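Local coordinates for protein chitinase (Pyrococcus furiosus, PDB 2CWR) that probably binds chitin through a non-catalytic carbohydrate-binding domain, helping a hyperthermophilic chitinase to hydrolyse the polymer, at residues A[35-40]-A[66-71]. Sequence-based numbering, arbitrary orientation.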
# COMPACT_ATOMS: atom_id res chain seq x y z
N TYR A 35 -12.93 -6.27 5.36
CA TYR A 35 -11.87 -6.98 6.06
C TYR A 35 -10.87 -6.03 6.68
O TYR A 35 -10.74 -4.88 6.27
CB TYR A 35 -11.09 -7.89 5.09
CG TYR A 35 -11.92 -8.89 4.32
CD1 TYR A 35 -12.70 -8.50 3.23
CD2 TYR A 35 -11.91 -10.24 4.68
CE1 TYR A 35 -13.46 -9.44 2.52
CE2 TYR A 35 -12.66 -11.18 3.98
CZ TYR A 35 -13.43 -10.77 2.90
OH TYR A 35 -14.16 -11.71 2.21
N ASP A 36 -10.15 -6.52 7.69
CA ASP A 36 -9.11 -5.74 8.33
C ASP A 36 -7.91 -6.18 7.50
O ASP A 36 -7.06 -6.95 7.96
CB ASP A 36 -8.96 -6.15 9.80
CG ASP A 36 -8.17 -5.14 10.62
OD1 ASP A 36 -8.11 -5.29 11.85
OD2 ASP A 36 -7.61 -4.19 10.03
N TRP A 37 -7.87 -5.70 6.26
CA TRP A 37 -6.85 -6.05 5.29
C TRP A 37 -5.41 -5.65 5.60
O TRP A 37 -5.13 -4.93 6.55
CB TRP A 37 -7.23 -5.48 3.92
CG TRP A 37 -7.57 -4.02 3.95
CD1 TRP A 37 -8.82 -3.47 4.01
CD2 TRP A 37 -6.65 -2.93 3.92
NE1 TRP A 37 -8.73 -2.09 4.01
CE2 TRP A 37 -7.41 -1.73 3.96
CE3 TRP A 37 -5.25 -2.84 3.86
CZ2 TRP A 37 -6.82 -0.46 3.94
CZ3 TRP A 37 -4.66 -1.57 3.84
CH2 TRP A 37 -5.45 -0.40 3.88
N THR A 38 -4.50 -6.14 4.77
CA THR A 38 -3.08 -5.86 4.89
C THR A 38 -2.49 -5.67 3.50
O THR A 38 -2.77 -6.45 2.60
CB THR A 38 -2.33 -7.03 5.55
OG1 THR A 38 -2.79 -7.20 6.90
CG2 THR A 38 -0.83 -6.77 5.57
N VAL A 39 -1.71 -4.61 3.32
CA VAL A 39 -1.06 -4.37 2.03
C VAL A 39 0.43 -4.24 2.34
O VAL A 39 0.84 -3.36 3.09
CB VAL A 39 -1.58 -3.08 1.34
CG1 VAL A 39 -0.73 -2.77 0.11
CG2 VAL A 39 -3.03 -3.28 0.92
N LYS A 40 1.22 -5.15 1.79
CA LYS A 40 2.66 -5.15 2.02
C LYS A 40 3.37 -4.46 0.87
O LYS A 40 3.11 -4.76 -0.30
CB LYS A 40 3.18 -6.58 2.18
CG LYS A 40 2.60 -7.30 3.39
CD LYS A 40 3.24 -8.66 3.59
CE LYS A 40 2.78 -9.28 4.91
NZ LYS A 40 3.44 -10.59 5.16
N PHE A 66 0.75 -1.70 5.39
CA PHE A 66 -0.35 -0.79 5.60
C PHE A 66 -1.59 -1.57 6.00
O PHE A 66 -1.89 -2.62 5.44
CB PHE A 66 -0.64 0.02 4.33
CG PHE A 66 0.38 1.07 4.03
CD1 PHE A 66 0.46 2.22 4.82
CD2 PHE A 66 1.27 0.93 2.97
CE1 PHE A 66 1.41 3.21 4.56
CE2 PHE A 66 2.22 1.91 2.69
CZ PHE A 66 2.29 3.05 3.49
N THR A 67 -2.30 -1.05 7.00
CA THR A 67 -3.53 -1.66 7.50
C THR A 67 -4.57 -0.55 7.59
O THR A 67 -4.22 0.63 7.70
CB THR A 67 -3.31 -2.31 8.87
OG1 THR A 67 -2.66 -1.37 9.74
CG2 THR A 67 -2.45 -3.57 8.73
N PRO A 68 -5.85 -0.90 7.54
CA PRO A 68 -6.89 0.12 7.61
C PRO A 68 -7.20 0.79 8.93
O PRO A 68 -7.06 0.20 10.00
CB PRO A 68 -8.12 -0.60 7.07
CG PRO A 68 -7.92 -1.99 7.60
CD PRO A 68 -6.44 -2.24 7.32
N VAL A 69 -7.63 2.04 8.84
CA VAL A 69 -8.08 2.76 10.01
C VAL A 69 -9.52 2.24 10.11
O VAL A 69 -10.04 1.70 9.13
CB VAL A 69 -8.05 4.29 9.80
CG1 VAL A 69 -6.61 4.79 9.86
CG2 VAL A 69 -8.67 4.65 8.46
N SER A 70 -10.15 2.38 11.27
CA SER A 70 -11.50 1.85 11.50
C SER A 70 -12.56 1.92 10.40
O SER A 70 -13.27 0.94 10.17
CB SER A 70 -12.08 2.45 12.78
OG SER A 70 -12.32 3.84 12.64
N TRP A 71 -12.68 3.05 9.72
CA TRP A 71 -13.70 3.23 8.69
C TRP A 71 -13.34 2.78 7.27
O TRP A 71 -14.17 2.84 6.37
CB TRP A 71 -14.10 4.70 8.62
CG TRP A 71 -12.93 5.61 8.36
CD1 TRP A 71 -12.18 6.27 9.29
CD2 TRP A 71 -12.34 5.91 7.09
NE1 TRP A 71 -11.16 6.96 8.69
CE2 TRP A 71 -11.23 6.75 7.33
CE3 TRP A 71 -12.63 5.55 5.77
CZ2 TRP A 71 -10.41 7.24 6.30
CZ3 TRP A 71 -11.82 6.03 4.74
CH2 TRP A 71 -10.72 6.87 5.02
O HOH W 1 -6.33 -2.16 10.96
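Pro-68 lies flat over the indole of Trp-37, its CD 3.5 Å from the centroid of the six-membered ring and 13° off the normal, a CH-pi contact. Its CB continues the overlap, 3.4 Å from CE2 of Trp-37. Proline suits the place because its rigid ring offers polarised C-H groups and its nitrogen needs no hydrogen-bond partner. The indole has CG between the backbone N and the carbonyl carbon (chi1 52°), which turns it back so that its edge faces the backbone N of Val-39; NE1 is bonded to the carbonyl of Asn-72, and Phe-79 stacks on the ring. An alanine in place of Trp-37 would probably open a gap beneath Pro-68 and leave the Asn-72 carbonyl without its N-H mate.

Backbone bonds join Val-39 and Phe-66 in an antiparallel hydrogen-bonded pair: Val-39 N to Phe-66 O is 2.9 Å, and Phe-66 N to Val-39 O is 2.8 Å. Beta-branched Val-39 suits an extended strand and packs on Leu-29 and Leu-96; the apolar ring of Phe-66 suits a buried face, stacking with Phe-81.

At the exposed end, one water donates to Asp-36 OD2 (2.6 Å) and Pro-68 O (2.7 Å); a carboxylate, a strong acceptor, suits this edge.

The contact pairs adjacent antiparallel strands 38-43 and 63-68 and, through Val-39, Phe-66 and Trp-37, faces the other sheet of a beta-sandwich, as in cellulose-binding-type domains.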